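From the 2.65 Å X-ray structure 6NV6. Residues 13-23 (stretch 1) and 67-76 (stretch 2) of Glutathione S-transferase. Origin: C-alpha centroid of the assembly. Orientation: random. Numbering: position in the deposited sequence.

Stretch 1 (13-23) SNVRKALWCAE
Stretch 2, residues 67-76: ESNAIVRYLA

What fills the apolar centre of the contact? Cys 21 does, with chi1 in t and its CA-to-CB bond directed toward the second helix. Its SG lies 3.6 Å from Leu 75 CB, 4.0 Å from Val 72 CG1 and 4.4 Å from Ala 76 CB, and it also packs 3.6 Å from the backbone atom Val 72 O. A compact, polarizable sulfur suits this buried place because it can touch three apolar side chains and the backbone at once. One turn earlier, Ala 18 CB meets Ile 71 CG2 at 3.9 Å. Leu 75 (m, t) brings CD1 up to the first helix, 4.2 Å from Ala 18 O and 4.1 Å from Ala 22 N.

How are the two backbones set so that these side chains meet? Residues 13-23 and 68-76 are both helical, with i to i+4 backbone hydrogen bonds, and run almost exactly parallel, their N-to-C directions differing by 4° and their axes approaching to 8.9 Å. The register pairs Asn 14 with Ser 68 (CA to CA, 5.5 Å) and Ala 18 with Val 72 (CA to CA, 5.9 Å), so a step of four residues on one helix matches a step of four on the other. The small side chains of Ser 68 and Ala 18 fit this close spacing, and the contact buries 427 Å² in all, both sides summed.

What closes the polar edge, near the start of both helices? Lys 17 leaves its backbone toward the second helix (chi1 m, chi2 t, chi3 -149°, chi4 t). Its CB lies 4.1 Å from Val 72 CG2 (Val 72 chi1 t), and its NZ donates to Asn 69 OD1 at 3.0 Å, the single hydrogen bond between the stretches. The same NZ donates to Asn 14 OD1 at 2.9 Å, so the buried amine is held by two amide oxygens, one from each helix. Asn 14 and Asn 69, both m at chi1 with chi2 of -23° and -15°, suit this place because an uncharged amide offers a carbonyl oxygen to accept from the amine.

Where does Ser 68 fit? Its side chain (m) points toward the first helix, with CB 3.4 Å from Lys 17 NZ and OG 3.1 Å from Asn 14 CG. Ser 68 OG is also 3.2 Å from Asn 14 OD1, but the angle is too poor for a hydrogen bond, leaving a close packing contact. Just before it, Glu 67 occupies the N-cap position, its side chain clear of the first helix.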

# COMPACT_ATOMS: atom_id res chain seq x y z
N SER A 13 -1.18 -5.85 -3.83
CA SER A 13 -0.98 -4.62 -3.07
C SER A 13 0.48 -4.18 -3.08
O SER A 13 0.78 -2.98 -3.07
CB SER A 13 -1.48 -4.82 -1.62
OG SER A 13 -2.90 -4.78 -1.54
N ASN A 14 1.39 -5.15 -3.10
CA ASN A 14 2.80 -4.83 -3.18
C ASN A 14 3.15 -4.20 -4.53
O ASN A 14 3.91 -3.23 -4.59
CB ASN A 14 3.62 -6.09 -2.94
CG ASN A 14 3.67 -6.48 -1.48
OD1 ASN A 14 3.48 -5.64 -0.60
ND2 ASN A 14 3.94 -7.75 -1.20
N VAL A 15 2.58 -4.74 -5.61
CA VAL A 15 2.81 -4.16 -6.92
C VAL A 15 2.12 -2.80 -7.02
O VAL A 15 2.65 -1.86 -7.62
CB VAL A 15 2.33 -5.15 -8.01
CG1 VAL A 15 2.49 -4.57 -9.41
CG2 VAL A 15 3.06 -6.50 -7.88
N ARG A 16 0.95 -2.67 -6.40
CA ARG A 16 0.29 -1.37 -6.35
C ARG A 16 1.19 -0.32 -5.71
O ARG A 16 1.27 0.82 -6.18
CB ARG A 16 -1.02 -1.46 -5.57
CG ARG A 16 -2.16 -2.10 -6.32
CD ARG A 16 -3.38 -2.25 -5.40
NE ARG A 16 -4.52 -2.82 -6.10
CZ ARG A 16 -5.10 -3.97 -5.78
NH1 ARG A 16 -4.66 -4.67 -4.74
NH2 ARG A 16 -6.13 -4.41 -6.49
N LYS A 17 1.87 -0.70 -4.62
CA LYS A 17 2.82 0.19 -3.96
C LYS A 17 3.81 0.77 -4.96
O LYS A 17 4.13 1.96 -4.92
CB LYS A 17 3.60 -0.56 -2.89
CG LYS A 17 2.84 -0.95 -1.66
CD LYS A 17 3.85 -1.46 -0.66
CE LYS A 17 3.29 -2.52 0.24
NZ LYS A 17 4.43 -3.27 0.81
N ALA A 18 4.33 -0.08 -5.84
CA ALA A 18 5.35 0.36 -6.77
C ALA A 18 4.76 1.17 -7.91
O ALA A 18 5.32 2.21 -8.28
CB ALA A 18 6.12 -0.85 -7.30
N LEU A 19 3.62 0.73 -8.46
CA LEU A 19 2.98 1.47 -9.55
C LEU A 19 2.58 2.85 -9.09
O LEU A 19 2.82 3.85 -9.78
CB LEU A 19 1.76 0.71 -10.07
CG LEU A 19 2.16 -0.67 -10.57
CD1 LEU A 19 0.96 -1.56 -10.84
CD2 LEU A 19 3.06 -0.55 -11.78
N TRP A 20 1.99 2.93 -7.90
CA TRP A 20 1.60 4.23 -7.36
C TRP A 20 2.81 5.15 -7.20
O TRP A 20 2.75 6.33 -7.55
CB TRP A 20 0.87 4.01 -6.03
CG TRP A 20 0.42 5.25 -5.35
CD1 TRP A 20 0.31 6.50 -5.89
CD2 TRP A 20 0.02 5.36 -3.98
NE1 TRP A 20 -0.13 7.38 -4.95
CE2 TRP A 20 -0.33 6.70 -3.77
CE3 TRP A 20 -0.09 4.46 -2.92
CZ2 TRP A 20 -0.78 7.17 -2.52
CZ3 TRP A 20 -0.54 4.92 -1.69
CH2 TRP A 20 -0.88 6.26 -1.50
N CYS A 21 3.91 4.62 -6.67
CA CYS A 21 5.12 5.43 -6.51
C CYS A 21 5.68 5.88 -7.85
O CYS A 21 6.01 7.06 -8.04
CB CYS A 21 6.16 4.64 -5.72
SG CYS A 21 7.47 5.70 -5.13
N ALA A 22 5.81 4.95 -8.79
CA ALA A 22 6.17 5.33 -10.15
C ALA A 22 5.30 6.47 -10.64
O ALA A 22 5.80 7.52 -11.07
CB ALA A 22 6.05 4.12 -11.07
N GLU A 23 3.98 6.30 -10.54
CA GLU A 23 3.04 7.31 -11.02
C GLU A 23 3.24 8.64 -10.31
O GLU A 23 3.26 9.70 -10.96
CB GLU A 23 1.61 6.80 -10.86
CG GLU A 23 1.25 5.68 -11.81
CD GLU A 23 0.87 6.18 -13.19
OE1 GLU A 23 0.29 7.29 -13.28
OE2 GLU A 23 1.15 5.47 -14.19
N GLU A 67 11.86 -5.89 -3.31
CA GLU A 67 11.17 -5.58 -2.07
C GLU A 67 10.32 -4.33 -2.26
O GLU A 67 10.87 -3.27 -2.56
CB GLU A 67 12.17 -5.39 -0.93
CG GLU A 67 12.59 -6.70 -0.31
CD GLU A 67 11.47 -7.33 0.50
OE1 GLU A 67 10.55 -6.58 0.92
OE2 GLU A 67 11.49 -8.56 0.72
N SER A 68 9.01 -4.46 -2.05
CA SER A 68 8.05 -3.37 -2.27
C SER A 68 8.55 -2.06 -1.66
O SER A 68 8.74 -1.06 -2.36
CB SER A 68 6.71 -3.74 -1.63
OG SER A 68 6.41 -5.12 -1.86
N ASN A 69 8.79 -2.07 -0.34
CA ASN A 69 9.07 -0.81 0.35
C ASN A 69 10.45 -0.27 -0.02
O ASN A 69 10.63 0.96 -0.06
CB ASN A 69 8.93 -1.00 1.86
CG ASN A 69 7.52 -1.35 2.29
OD1 ASN A 69 6.56 -1.21 1.52
ND2 ASN A 69 7.38 -1.83 3.52
N ALA A 70 11.42 -1.14 -0.29
CA ALA A 70 12.68 -0.68 -0.85
C ALA A 70 12.47 -0.04 -2.23
O ALA A 70 13.05 1.01 -2.53
CB ALA A 70 13.68 -1.83 -0.93
N ILE A 71 11.65 -0.67 -3.07
CA ILE A 71 11.32 -0.10 -4.37
C ILE A 71 10.72 1.29 -4.19
O ILE A 71 11.04 2.23 -4.93
CB ILE A 71 10.36 -1.03 -5.14
CG1 ILE A 71 11.07 -2.34 -5.49
CG2 ILE A 71 9.87 -0.36 -6.42
CD1 ILE A 71 10.13 -3.44 -5.92
N VAL A 72 9.85 1.45 -3.18
CA VAL A 72 9.22 2.75 -2.98
C VAL A 72 10.26 3.78 -2.56
O VAL A 72 10.41 4.83 -3.20
CB VAL A 72 8.09 2.65 -1.93
CG1 VAL A 72 7.63 4.04 -1.47
CG2 VAL A 72 6.91 1.83 -2.48
N ARG A 73 11.00 3.47 -1.49
CA ARG A 73 11.98 4.41 -0.98
C ARG A 73 12.96 4.80 -2.06
O ARG A 73 13.35 5.97 -2.18
CB ARG A 73 12.70 3.81 0.23
CG ARG A 73 11.88 3.89 1.51
CD ARG A 73 12.71 3.54 2.74
NE ARG A 73 13.02 2.12 2.75
CZ ARG A 73 12.28 1.20 3.37
NH1 ARG A 73 11.19 1.56 4.04
NH2 ARG A 73 12.62 -0.08 3.32
N TYR A 74 13.35 3.84 -2.90
CA TYR A 74 14.24 4.15 -4.01
C TYR A 74 13.58 5.12 -4.99
O TYR A 74 14.12 6.20 -5.26
CB TYR A 74 14.66 2.87 -4.72
CG TYR A 74 15.34 3.18 -6.01
CD1 TYR A 74 16.57 3.83 -6.01
CD2 TYR A 74 14.75 2.89 -7.23
CE1 TYR A 74 17.20 4.15 -7.19
CE2 TYR A 74 15.37 3.20 -8.41
CZ TYR A 74 16.59 3.83 -8.39
OH TYR A 74 17.22 4.14 -9.57
N LEU A 75 12.41 4.75 -5.52
CA LEU A 75 11.77 5.56 -6.55
C LEU A 75 11.54 6.99 -6.08
O LEU A 75 11.71 7.94 -6.85
CB LEU A 75 10.45 4.93 -6.98
CG LEU A 75 10.65 3.84 -8.05
CD1 LEU A 75 9.40 3.00 -8.24
CD2 LEU A 75 11.12 4.46 -9.36
N ALA A 76 11.19 7.18 -4.80
CA ALA A 76 10.95 8.55 -4.35
C ALA A 76 12.26 9.31 -4.17
O ALA A 76 12.40 10.44 -4.66
CB ALA A 76 10.12 8.55 -3.06